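Side-chain contacts in lipoteichoic acid primase (PDB 4UOP), which is the extracellular catalytic domain of a Listeria monocytogenes protein with a sulfatase-type alpha/beta fold that holds a magnesium ion: residues T73-K76 / S81-P84; I236-D241 / Y250-H255; E393-G398 / D413-F418. All blocks are in the same frame, centred on the assembly; numbering follows the deposited sequence.

Contact 1. Residues T73-K76 / S81-P84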
ATOM      1  N   THR B  73       6.602   0.531 -26.342  1.00 20.22           N
ATOM      2  CA  THR B  73       7.209  -0.507 -27.142  1.00 21.20           C
ATOM      3  C   THR B  73       6.823  -0.249 -28.581  1.00 22.09           C
ATOM      4  O   THR B  73       5.906   0.527 -28.853  1.00 21.52           O
ATOM      5  CB  THR B  73       6.754  -1.919 -26.737  1.00 21.96           C
ATOM      6  OG1 THR B  73       5.353  -2.056 -26.989  1.00 22.37           O
ATOM      7  CG2 THR B  73       7.058  -2.193 -25.271  1.00 22.02           C
ATOM      8  N   ASN B  74       7.532  -0.885 -29.512  1.00 23.35           N
ATOM      9  CA  ASN B  74       7.319  -0.647 -30.942  1.00 24.48           C
ATOM     10  C   ASN B  74       7.408   0.842 -31.281  1.00 25.28           C
ATOM     11  O   ASN B  74       6.588   1.391 -32.026  1.00 27.28           O
ATOM     12  CB  ASN B  74       5.990  -1.268 -31.409  1.00 27.97           C
ATOM     13  CG  ASN B  74       6.074  -1.820 -32.828  1.00 30.54           C
ATOM     14  OD1 ASN B  74       6.808  -1.295 -33.665  1.00 32.50           O
ATOM     15  ND2 ASN B  74       5.337  -2.897 -33.100  1.00 32.62           N
ATOM     16  N   VAL B  75       8.415   1.481 -30.704  1.00 25.03           N
ATOM     17  CA  VAL B  75       8.702   2.897 -30.880  1.00 27.04           C
ATOM     18  C   VAL B  75      10.004   3.007 -31.659  1.00 28.14           C
ATOM     19  O   VAL B  75      10.891   2.177 -31.500  1.00 26.53           O
ATOM     20  CB  VAL B  75       8.828   3.586 -29.492  1.00 27.10           C
ATOM     21  CG1 VAL B  75       9.673   4.850 -29.550  1.00 26.93           C
ATOM     22  CG2 VAL B  75       7.440   3.892 -28.930  1.00 27.73           C
ATOM     23  N   LYS B  76      10.099   4.021 -32.518  1.00 31.04           N
ATOM     24  CA  LYS B  76      11.344   4.336 -33.221  1.00 32.62           C
ATOM     25  C   LYS B  76      11.792   5.739 -32.838  1.00 32.94           C
ATOM     26  O   LYS B  76      10.984   6.666 -32.841  1.00 32.41           O
ATOM     27  CB  LYS B  76      11.141   4.279 -34.732  1.00 35.47           C
ATOM     28  CG  LYS B  76      11.117   2.885 -35.309  1.00 39.27           C
ATOM     29  CD  LYS B  76      10.912   2.936 -36.813  1.00 42.22           C
ATOM     30  CE  LYS B  76      10.917   1.546 -37.420  1.00 44.94           C
ATOM     31  NZ  LYS B  76      12.230   0.861 -37.263  1.00 47.61           N
ATOM     32  N   SER B  81      14.806   1.456 -33.781  1.00 29.77           N
ATOM     33  CA  SER B  81      13.781   0.701 -33.058  1.00 29.24           C
ATOM     34  C   SER B  81      14.207   0.481 -31.622  1.00 28.19           C
ATOM     35  O   SER B  81      15.328   0.048 -31.361  1.00 28.53           O
ATOM     36  CB  SER B  81      13.535  -0.654 -33.714  1.00 30.82           C
ATOM     37  OG  SER B  81      12.865  -0.489 -34.943  1.00 34.11           O
ATOM     38  N   ILE B  82      13.303   0.741 -30.689  1.00 25.53           N
ATOM     39  CA  ILE B  82      13.604   0.544 -29.278  1.00 24.94           C
ATOM     40  C   ILE B  82      13.460  -0.928 -28.896  1.00 23.51           C
ATOM     41  O   ILE B  82      14.295  -1.454 -28.164  1.00 22.85           O
ATOM     42  CB  ILE B  82      12.702   1.424 -28.387  1.00 25.67           C
ATOM     43  CG1 ILE B  82      12.942   2.910 -28.698  1.00 26.69           C
ATOM     44  CG2 ILE B  82      12.937   1.149 -26.903  1.00 26.36           C
ATOM     45  CD1 ILE B  82      14.364   3.385 -28.471  1.00 27.71           C
ATOM     46  N   THR B  83      12.401  -1.588 -29.378  1.00 22.17           N
ATOM     47  CA  THR B  83      12.169  -2.993 -29.066  1.00 21.74           C
ATOM     48  C   THR B  83      12.034  -3.842 -30.327  1.00 21.57           C
ATOM     49  O   THR B  83      10.989  -4.451 -30.545  1.00 20.96           O
ATOM     50  CB  THR B  83      10.888  -3.187 -28.205  1.00 21.59           C
ATOM     51  OG1 THR B  83       9.751  -2.700 -28.913  1.00 21.80           O
ATOM     52  CG2 THR B  83      10.992  -2.466 -26.871  1.00 22.09           C
ATOM     53  N   PRO B  84      13.093  -3.921 -31.146  1.00 20.89           N
ATOM     54  CA  PRO B  84      13.013  -4.740 -32.357  1.00 21.43           C
ATOM     55  C   PRO B  84      12.737  -6.238 -32.110  1.00 20.87           C
ATOM     56  O   PRO B  84      12.079  -6.852 -32.930  1.00 20.24           O
ATOM     57  CB  PRO B  84      14.376  -4.532 -33.036  1.00 21.62           C
ATOM     58  CG  PRO B  84      15.284  -4.108 -31.932  1.00 22.46           C
ATOM     59  CD  PRO B  84      14.437  -3.347 -30.957  1.00 21.66           C
TER
HETATM   60  O   HOH W   1      10.570  -0.705 -31.186  1.00 27.60           O

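Contact 2. Residues I236-D241 / Y250-H255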
ATOM      1  N   ILE B 236      21.297   3.492 -28.503  1.00 27.41           N
ATOM      2  CA  ILE B 236      20.416   4.482 -29.105  1.00 27.67           C
ATOM      3  C   ILE B 236      21.087   5.853 -29.048  1.00 28.63           C
ATOM      4  O   ILE B 236      21.471   6.313 -27.975  1.00 27.58           O
ATOM      5  CB  ILE B 236      19.057   4.528 -28.370  1.00 26.97           C
ATOM      6  CG1 ILE B 236      18.421   3.131 -28.324  1.00 26.14           C
ATOM      7  CG2 ILE B 236      18.110   5.525 -29.022  1.00 26.59           C
ATOM      8  CD1 ILE B 236      18.215   2.482 -29.675  1.00 26.36           C
ATOM      9  N   ASP B 237      21.257   6.485 -30.203  1.00 29.97           N
ATOM     10  CA  ASP B 237      21.700   7.878 -30.249  1.00 35.33           C
ATOM     11  C   ASP B 237      20.473   8.758 -29.979  1.00 32.08           C
ATOM     12  O   ASP B 237      19.585   8.868 -30.821  1.00 32.44           O
ATOM     13  CB  ASP B 237      22.336   8.209 -31.605  1.00 39.39           C
ATOM     14  CG  ASP B 237      22.734   9.680 -31.731  1.00 46.70           C
ATOM     15  OD1 ASP B 237      23.206  10.274 -30.732  1.00 49.34           O
ATOM     16  OD2 ASP B 237      22.572  10.243 -32.840  1.00 53.31           O
ATOM     17  N   LEU B 238      20.430   9.357 -28.795  1.00 28.58           N
ATOM     18  CA  LEU B 238      19.228  10.045 -28.323  1.00 27.86           C
ATOM     19  C   LEU B 238      19.194  11.493 -28.811  1.00 27.47           C
ATOM     20  O   LEU B 238      20.225  12.164 -28.780  1.00 26.33           O
ATOM     21  CB  LEU B 238      19.187  10.061 -26.799  1.00 26.47           C
ATOM     22  CG  LEU B 238      18.903   8.747 -26.072  1.00 27.13           C
ATOM     23  CD1 LEU B 238      19.087   8.939 -24.582  1.00 27.59           C
ATOM     24  CD2 LEU B 238      17.499   8.265 -26.362  1.00 27.17           C
ATOM     25  N   PRO B 239      18.019  11.978 -29.231  1.00 27.49           N
ATOM     26  CA  PRO B 239      17.885  13.431 -29.485  1.00 28.13           C
ATOM     27  C   PRO B 239      17.973  14.249 -28.196  1.00 27.32           C
ATOM     28  O   PRO B 239      17.797  13.702 -27.104  1.00 26.12           O
ATOM     29  CB  PRO B 239      16.515  13.562 -30.131  1.00 28.54           C
ATOM     30  CG  PRO B 239      15.773  12.310 -29.798  1.00 29.91           C
ATOM     31  CD  PRO B 239      16.789  11.234 -29.568  1.00 28.42           C
ATOM     32  N   SER B 240      18.236  15.549 -28.313  1.00 25.49           N
ATOM     33  CA  SER B 240      18.546  16.363 -27.131  1.00 25.23           C
ATOM     34  C   SER B 240      17.376  16.503 -26.162  1.00 26.72           C
ATOM     35  O   SER B 240      17.583  16.761 -24.972  1.00 28.53           O
ATOM     36  CB  SER B 240      19.045  17.756 -27.549  1.00 24.84           C
ATOM     37  OG  SER B 240      17.980  18.527 -28.084  1.00 24.07           O
ATOM     38  N   ASP B 241      16.151  16.337 -26.650  1.00 27.20           N
ATOM     39  CA  ASP B 241      15.020  16.365 -25.739  1.00 28.03           C
ATOM     40  C   ASP B 241      14.827  15.048 -24.967  1.00 27.60           C
ATOM     41  O   ASP B 241      13.943  14.978 -24.123  1.00 27.58           O
ATOM     42  CB  ASP B 241      13.741  16.827 -26.427  1.00 28.85           C
ATOM     43  CG  ASP B 241      13.221  15.875 -27.474  1.00 30.39           C
ATOM     44  OD1 ASP B 241      13.747  14.759 -27.655  1.00 32.60           O
ATOM     45  OD2 ASP B 241      12.267  16.283 -28.160  1.00 32.59           O
ATOM     46  N   TYR B 250      15.403   5.404 -19.854  1.00 18.87           N
ATOM     47  CA  TYR B 250      14.435   4.311 -19.946  1.00 18.51           C
ATOM     48  C   TYR B 250      14.542   3.642 -21.299  1.00 18.35           C
ATOM     49  O   TYR B 250      14.664   2.432 -21.377  1.00 17.46           O
ATOM     50  CB  TYR B 250      13.023   4.829 -19.729  1.00 18.30           C
ATOM     51  CG  TYR B 250      11.956   3.781 -19.896  1.00 19.05           C
ATOM     52  CD1 TYR B 250      11.691   2.861 -18.881  1.00 19.39           C
ATOM     53  CD2 TYR B 250      11.220   3.707 -21.056  1.00 18.60           C
ATOM     54  CE1 TYR B 250      10.708   1.900 -19.023  1.00 18.62           C
ATOM     55  CE2 TYR B 250      10.235   2.750 -21.211  1.00 18.95           C
ATOM     56  CZ  TYR B 250       9.978   1.860 -20.186  1.00 18.80           C
ATOM     57  OH  TYR B 250       9.000   0.912 -20.361  1.00 19.23           O
ATOM     58  N   PHE B 251      14.572   4.436 -22.365  1.00 19.22           N
ATOM     59  CA  PHE B 251      14.698   3.880 -23.712  1.00 19.70           C
ATOM     60  C   PHE B 251      16.007   3.107 -23.948  1.00 19.22           C
ATOM     61  O   PHE B 251      15.999   2.068 -24.612  1.00 18.05           O
ATOM     62  CB  PHE B 251      14.551   4.969 -24.779  1.00 20.59           C
ATOM     63  CG  PHE B 251      13.135   5.423 -25.036  1.00 21.40           C
ATOM     64  CD1 PHE B 251      12.057   4.541 -25.034  1.00 21.86           C
ATOM     65  CD2 PHE B 251      12.889   6.757 -25.328  1.00 22.98           C
ATOM     66  CE1 PHE B 251      10.780   4.991 -25.299  1.00 22.21           C
ATOM     67  CE2 PHE B 251      11.610   7.210 -25.580  1.00 22.51           C
ATOM     68  CZ  PHE B 251      10.551   6.329 -25.562  1.00 22.79           C
ATOM     69  N   GLU B 252      17.136   3.596 -23.428  1.00 18.69           N
ATOM     70  CA  GLU B 252      18.397   2.851 -23.534  1.00 20.68           C
ATOM     71  C   GLU B 252      18.297   1.503 -22.800  1.00 19.34           C
ATOM     72  O   GLU B 252      18.787   0.486 -23.281  1.00 18.19           O
ATOM     73  CB  GLU B 252      19.574   3.610 -22.927  1.00 22.55           C
ATOM     74  CG  GLU B 252      19.850   4.962 -23.548  1.00 24.66           C
ATOM     75  CD  GLU B 252      20.544   4.902 -24.899  1.00 27.93           C
ATOM     76  OE1 GLU B 252      20.835   3.798 -25.433  1.00 28.14           O
ATOM     77  OE2 GLU B 252      20.818   6.006 -25.419  1.00 30.64           O
ATOM     78  N   ALA B 253      17.676   1.517 -21.631  1.00 18.98           N
ATOM     79  CA  ALA B 253      17.594   0.315 -20.792  1.00 18.68           C
ATOM     80  C   ALA B 253      16.647  -0.710 -21.388  1.00 18.99           C
ATOM     81  O   ALA B 253      16.964  -1.903 -21.413  1.00 18.88           O
ATOM     82  CB  ALA B 253      17.156   0.662 -19.389  1.00 19.08           C
ATOM     83  N   VAL B 254      15.504  -0.252 -21.871  1.00 18.11           N
ATOM     84  CA  VAL B 254      14.546  -1.151 -22.527  1.00 19.26           C
ATOM     85  C   VAL B 254      15.164  -1.743 -23.801  1.00 18.78           C
ATOM     86  O   VAL B 254      15.002  -2.924 -24.078  1.00 18.20           O
ATOM     87  CB  VAL B 254      13.228  -0.421 -22.819  1.00 20.33           C
ATOM     88  CG1 VAL B 254      12.376  -1.193 -23.810  1.00 22.72           C
ATOM     89  CG2 VAL B 254      12.481  -0.182 -21.510  1.00 21.22           C
ATOM     90  N   HIS B 255      15.912  -0.926 -24.550  1.00 18.59           N
ATOM     91  CA  HIS B 255      16.562  -1.399 -25.748  1.00 19.56           C
ATOM     92  C   HIS B 255      17.602  -2.463 -25.415  1.00 18.55           C
ATOM     93  O   HIS B 255      17.700  -3.460 -26.103  1.00 19.93           O
ATOM     94  CB  HIS B 255      17.213  -0.243 -26.514  1.00 20.72           C
ATOM     95  CG  HIS B 255      17.911  -0.677 -27.760  1.00 22.98           C
ATOM     96  ND1 HIS B 255      17.234  -1.012 -28.910  1.00 24.15           N
ATOM     97  CD2 HIS B 255      19.224  -0.865 -28.025  1.00 24.42           C
ATOM     98  CE1 HIS B 255      18.107  -1.355 -29.843  1.00 25.55           C
ATOM     99  NE2 HIS B 255      19.319  -1.281 -29.328  1.00 26.08           N
TER

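Contact 3. Residues E393-G398 / D413-F418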
ATOM      1  N   GLU B 393     -17.337   8.038  -4.690  1.00 38.25           N
ATOM      2  CA  GLU B 393     -17.940   7.826  -3.366  1.00 41.02           C
ATOM      3  C   GLU B 393     -18.856   6.614  -3.391  1.00 37.67           C
ATOM      4  O   GLU B 393     -19.077   5.971  -2.373  1.00 36.93           O
ATOM      5  CB  GLU B 393     -18.760   9.049  -2.920  1.00 45.14           C
ATOM      6  CG  GLU B 393     -18.033  10.383  -3.006  1.00 49.47           C
ATOM      7  CD  GLU B 393     -18.377  11.183  -4.253  1.00 54.99           C
ATOM      8  OE1 GLU B 393     -19.579  11.290  -4.589  1.00 58.74           O
ATOM      9  OE2 GLU B 393     -17.445  11.723  -4.890  1.00 59.69           O
ATOM     10  N   SER B 394     -19.394   6.326  -4.570  1.00 36.13           N
ATOM     11  CA  SER B 394     -20.320   5.233  -4.775  1.00 33.58           C
ATOM     12  C   SER B 394     -20.208   4.797  -6.225  1.00 31.59           C
ATOM     13  O   SER B 394     -19.485   5.409  -7.011  1.00 29.15           O
ATOM     14  CB  SER B 394     -21.754   5.703  -4.511  1.00 34.16           C
ATOM     15  OG  SER B 394     -22.173   6.642  -5.494  1.00 34.20           O
ATOM     16  N   PHE B 395     -20.930   3.747  -6.581  1.00 29.85           N
ATOM     17  CA  PHE B 395     -20.977   3.323  -7.964  1.00 29.98           C
ATOM     18  C   PHE B 395     -21.516   4.434  -8.855  1.00 30.78           C
ATOM     19  O   PHE B 395     -20.938   4.746  -9.900  1.00 29.10           O
ATOM     20  CB  PHE B 395     -21.859   2.093  -8.144  1.00 29.51           C
ATOM     21  CG  PHE B 395     -22.113   1.765  -9.582  1.00 28.80           C
ATOM     22  CD1 PHE B 395     -21.101   1.222 -10.359  1.00 28.88           C
ATOM     23  CD2 PHE B 395     -23.334   2.056 -10.180  1.00 28.92           C
ATOM     24  CE1 PHE B 395     -21.311   0.935 -11.693  1.00 28.66           C
ATOM     25  CE2 PHE B 395     -23.547   1.778 -11.521  1.00 30.29           C
ATOM     26  CZ  PHE B 395     -22.534   1.218 -12.281  1.00 29.51           C
ATOM     27  N   GLU B 396     -22.608   5.053  -8.413  1.00 30.92           N
ATOM     28  CA  GLU B 396     -23.367   5.995  -9.236  1.00 33.02           C
ATOM     29  C   GLU B 396     -22.601   7.281  -9.523  1.00 30.95           C
ATOM     30  O   GLU B 396     -22.854   7.943 -10.525  1.00 33.02           O
ATOM     31  CB  GLU B 396     -24.717   6.321  -8.573  1.00 34.86           C
ATOM     32  CG  GLU B 396     -25.661   5.129  -8.448  1.00 38.85           C
ATOM     33  CD  GLU B 396     -25.290   4.139  -7.342  1.00 42.03           C
ATOM     34  OE1 GLU B 396     -24.369   4.412  -6.535  1.00 41.46           O
ATOM     35  OE2 GLU B 396     -25.922   3.060  -7.284  1.00 49.39           O
ATOM     36  N   THR B 397     -21.666   7.636  -8.645  1.00 31.06           N
ATOM     37  CA  THR B 397     -20.845   8.839  -8.813  1.00 31.59           C
ATOM     38  C   THR B 397     -19.515   8.547  -9.511  1.00 29.53           C
ATOM     39  O   THR B 397     -18.677   9.444  -9.670  1.00 29.44           O
ATOM     40  CB  THR B 397     -20.548   9.493  -7.455  1.00 33.66           C
ATOM     41  OG1 THR B 397     -20.054   8.503  -6.548  1.00 34.16           O
ATOM     42  CG2 THR B 397     -21.820  10.134  -6.882  1.00 35.54           C
ATOM     43  N   GLY B 398     -19.315   7.298  -9.914  1.00 27.23           N
ATOM     44  CA  GLY B 398     -18.126   6.919 -10.676  1.00 26.42           C
ATOM     45  C   GLY B 398     -18.281   7.252 -12.148  1.00 25.19           C
ATOM     46  O   GLY B 398     -19.206   7.971 -12.538  1.00 24.59           O
ATOM     47  N   ASP B 413     -24.960  -3.713 -17.012  1.00 36.17           N
ATOM     48  CA  ASP B 413     -23.740  -4.500 -17.205  1.00 36.26           C
ATOM     49  C   ASP B 413     -22.514  -3.839 -16.570  1.00 32.13           C
ATOM     50  O   ASP B 413     -21.631  -4.528 -16.077  1.00 28.65           O
ATOM     51  CB  ASP B 413     -23.485  -4.768 -18.698  1.00 41.62           C
ATOM     52  CG  ASP B 413     -24.242  -5.997 -19.221  1.00 47.29           C
ATOM     53  OD1 ASP B 413     -24.916  -6.692 -18.428  1.00 50.96           O
ATOM     54  OD2 ASP B 413     -24.154  -6.275 -20.436  1.00 53.08           O
ATOM     55  N   VAL B 414     -22.467  -2.512 -16.575  1.00 29.61           N
ATOM     56  CA  VAL B 414     -21.356  -1.789 -15.939  1.00 29.44           C
ATOM     57  C   VAL B 414     -21.423  -2.018 -14.432  1.00 28.90           C
ATOM     58  O   VAL B 414     -20.405  -2.208 -13.772  1.00 27.78           O
ATOM     59  CB  VAL B 414     -21.381  -0.282 -16.272  1.00 28.37           C
ATOM     60  CG1 VAL B 414     -20.284   0.470 -15.529  1.00 27.63           C
ATOM     61  CG2 VAL B 414     -21.236  -0.068 -17.772  1.00 29.89           C
ATOM     62  N   LYS B 415     -22.647  -2.014 -13.906  1.00 29.35           N
ATOM     63  CA  LYS B 415     -22.890  -2.253 -12.492  1.00 30.73           C
ATOM     64  C   LYS B 415     -22.549  -3.685 -12.090  1.00 29.53           C
ATOM     65  O   LYS B 415     -21.959  -3.918 -11.033  1.00 26.25           O
ATOM     66  CB  LYS B 415     -24.361  -1.942 -12.171  1.00 33.10           C
ATOM     67  CG  LYS B 415     -24.799  -2.207 -10.743  1.00 36.88           C
ATOM     68  CD  LYS B 415     -23.921  -1.499  -9.727  1.00 39.61           C
ATOM     69  CE  LYS B 415     -24.695  -1.164  -8.454  1.00 42.08           C
ATOM     70  NZ  LYS B 415     -25.395  -2.345  -7.879  1.00 42.83           N
ATOM     71  N   LYS B 416     -22.932  -4.646 -12.916  1.00 29.88           N
ATOM     72  CA  LYS B 416     -22.644  -6.048 -12.624  1.00 30.76           C
ATOM     73  C   LYS B 416     -21.137  -6.322 -12.516  1.00 28.98           C
ATOM     74  O   LYS B 416     -20.708  -7.052 -11.630  1.00 25.67           O
ATOM     75  CB  LYS B 416     -23.277  -6.967 -13.662  1.00 34.11           C
ATOM     76  CG  LYS B 416     -24.743  -7.230 -13.378  1.00 38.81           C
ATOM     77  CD  LYS B 416     -25.450  -7.869 -14.562  1.00 42.58           C
ATOM     78  CE  LYS B 416     -26.956  -7.894 -14.343  1.00 45.67           C
ATOM     79  NZ  LYS B 416     -27.656  -8.503 -15.509  1.00 48.58           N
ATOM     80  N   ARG B 417     -20.345  -5.729 -13.406  1.00 27.19           N
ATOM     81  CA  ARG B 417     -18.895  -5.922 -13.358  1.00 26.49           C
ATOM     82  C   ARG B 417     -18.259  -5.226 -12.164  1.00 24.82           C
ATOM     83  O   ARG B 417     -17.277  -5.724 -11.624  1.00 23.08           O
ATOM     84  CB  ARG B 417     -18.231  -5.463 -14.656  1.00 27.79           C
ATOM     85  CG  ARG B 417     -18.497  -6.395 -15.820  1.00 30.08           C
ATOM     86  CD  ARG B 417     -17.659  -6.026 -17.028  1.00 33.08           C
ATOM     87  NE  ARG B 417     -18.088  -6.758 -18.213  1.00 36.00           N
ATOM     88  CZ  ARG B 417     -18.888  -6.286 -19.171  1.00 38.83           C
ATOM     89  NH1 ARG B 417     -19.370  -5.043 -19.138  1.00 39.67           N
ATOM     90  NH2 ARG B 417     -19.209  -7.077 -20.189  1.00 40.73           N
ATOM     91  N   PHE B 418     -18.806  -4.077 -11.765  1.00 23.33           N
ATOM     92  CA  PHE B 418     -18.341  -3.392 -10.564  1.00 24.47           C
ATOM     93  C   PHE B 418     -18.588  -4.248  -9.327  1.00 23.76           C
ATOM     94  O   PHE B 418     -17.691  -4.450  -8.504  1.00 22.21           O
ATOM     95  CB  PHE B 418     -19.032  -2.031 -10.420  1.00 25.03           C
ATOM     96  CG  PHE B 418     -18.965  -1.461  -9.034  1.00 26.16           C
ATOM     97  CD1 PHE B 418     -17.809  -0.854  -8.573  1.00 26.14           C
ATOM     98  CD2 PHE B 418     -20.071  -1.533  -8.190  1.00 27.67           C
ATOM     99  CE1 PHE B 418     -17.752  -0.323  -7.297  1.00 27.60           C
ATOM    100  CE2 PHE B 418     -20.020  -1.008  -6.916  1.00 28.06           C
ATOM    101  CZ  PHE B 418     -18.858  -0.398  -6.469  1.00 28.94           C
TER

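Contact 1. Residues T73-K76 / S81-P84
Lys-76 and Ser-81 face each other as an antiparallel, non-hydrogen-bonded pair in a small beta hairpin, CA to CA 4.4 Å, and beyond them the chains spread to a CA-CA distance of 5.7 Å between Asn-74 and Thr-83. Just past that pair, Ile-82 N donates to Val-75 O over 2.9 Å. A water also donates to Val-75 O while accepting from Thr-83 N, and so fills in for a direct bond where the backbones have parted.

On one side of the chains Val-75 and Ile-82 lie alongside each other, CG1 to CG1 3.9 Å; Ile-82 also rests on Val-254 of helix 246-271, a place that suits a branched apolar residue. Lys-76 and Ser-81 share the solvent side. The lysine chain runs extended and bends only at its last torsion (chi4 -64°), which turns NZ onto Ser-81 OG at 2.8 Å. Asn-74 adopts a left-handed backbone conformation, which asparagine tolerates well; its N-H points almost straight at Thr-83 OG1 (2.9 Å, 171°), and its ND2 reaches Gln-90. Thr-83 stands right before helix 84-89, and its hydroxyl also bonds Asp-87.

Threonine suits this place because one hydroxyl can take a backbone N-H and still reach a carboxylate, tying the hairpin base to the start of the helix through directional hydrogen bonds.

Contact 2. Residues I236-D241 / Y250-H255
Ile-236 and Glu-252 run past each other in opposite directions, which brings the carboxylate beside the backbone of the isoleucine. Glu-252 leaves its helix with a bend at chi2 (-76°), and this bend swings the acid group toward the loop. Its OE1 receives the N-H of Ile-236 at 3.1 Å, on the syn side and 20° out of the carboxylate plane. Glu-252 OE2 lies 2.7 Å from Ile-236 O; two oxygens this close suggest that the acid carries a proton, which would be plausible for a buried glutamate with apolar neighbours. One such neighbour is Leu-238, which comes from the opposite direction and sets CG 3.4 Å from Glu-252 OE2.

The loop that holds Ile-236 and Leu-238 lies between strand 214-219 and helix 246-271, and the chain then enters strand 277-283. Both strands run parallel to strand 59-65, which lies between them, so this is a beta-alpha-beta crossover of the sulfatase-type sheet, and the contact packs its connecting loop onto its helix.

Further along the helix, His-255 offers a ring face to the end of Ile-236. Ile-236 CD1 sits over the centre of the His-255 ring in a CH-pi contact, 3.6 Å from the centroid and 7° off the normal. The delta methyl, at the end of the longer branch of isoleucine, is small enough to settle over the centre of a five-membered ring. With CG anti to the backbone N, the imidazole stands out from the helix, where ND1 bonds Ile-82 O and NE2 makes a weak bond to Glu-235, two partners that limit rotation of the ring under the isoleucine methyl.

Contact 3. Residues E393-G398 / D413-F418
Phe-395 drives its ring into the side of helix 412-433, between Val-414, Lys-415 and Phe-418. Its chi1 of 170° sets CG opposite the backbone N, which sends the ring out from the turn until CZ lies 3.5 Å from Lys-415 CA. An aromatic side chain suits the place, being long enough to reach the helix backbone and flat enough to accept packing on its face.

The lysine lies over that face. Its chain starts extended, then bends at chi2 (54°) and again at chi4, so that its aliphatic part bows across the ring: CD stands 3.6 Å from the Phe-395 centroid, close to the ring normal, in a CH-pi contact. NZ is carried on to a salt bridge with Asp-419, one helical turn ahead, and at 5.8 Å from the same centroid adds at most a weak cation-pi attraction.

Phe-418 meets Phe-395 obliquely, with planes at 38° and centroids 5.3 Å apart. The nearest ring atoms are Phe-395 CD1 and Phe-418 CD2 at 3.7 Å, while Phe-395 CB lies over the Phe-418 face. Val-414 CG1 touches Phe-395 CE1 at 4.0 Å.

Phe-395 opens a type I turn closed by Gly-398 N to Phe-395 O (3.0 Å), in the connection between antiparallel strands 387-390 and 399-402; Tyr-389 OH bonds that same carbonyl. The turn is thus held by its own backbone bond and by a tyrosine of the preceding strand, while its grip on the helix rests on dispersion and CH-pi forces, with the lysine charge met within the helix.

Overall arrangement
Contacts 1 and 2 adjoin, their centres about 11 Å apart, and both lean on helix 246-271 in the sulfatase-type domain: Val-254 packs on Ile-82 and Thr-83, and the imidazole of His-255 bridges the two sites. Contact 3 stands alone, its centre about 38 Å and 41 Å from theirs, joining the small antiparallel sheet to helix 412-433 near the end of the chain. Contact 1 is partly buried and opens to solvent on its lysine side, and there hydrogen bonds and a water dominate. Contacts 2 and 3 are buried: contact 2 combines a shielded carboxylate with apolar packing, whereas contact 3 is joined by aromatic and aliphatic surfaces.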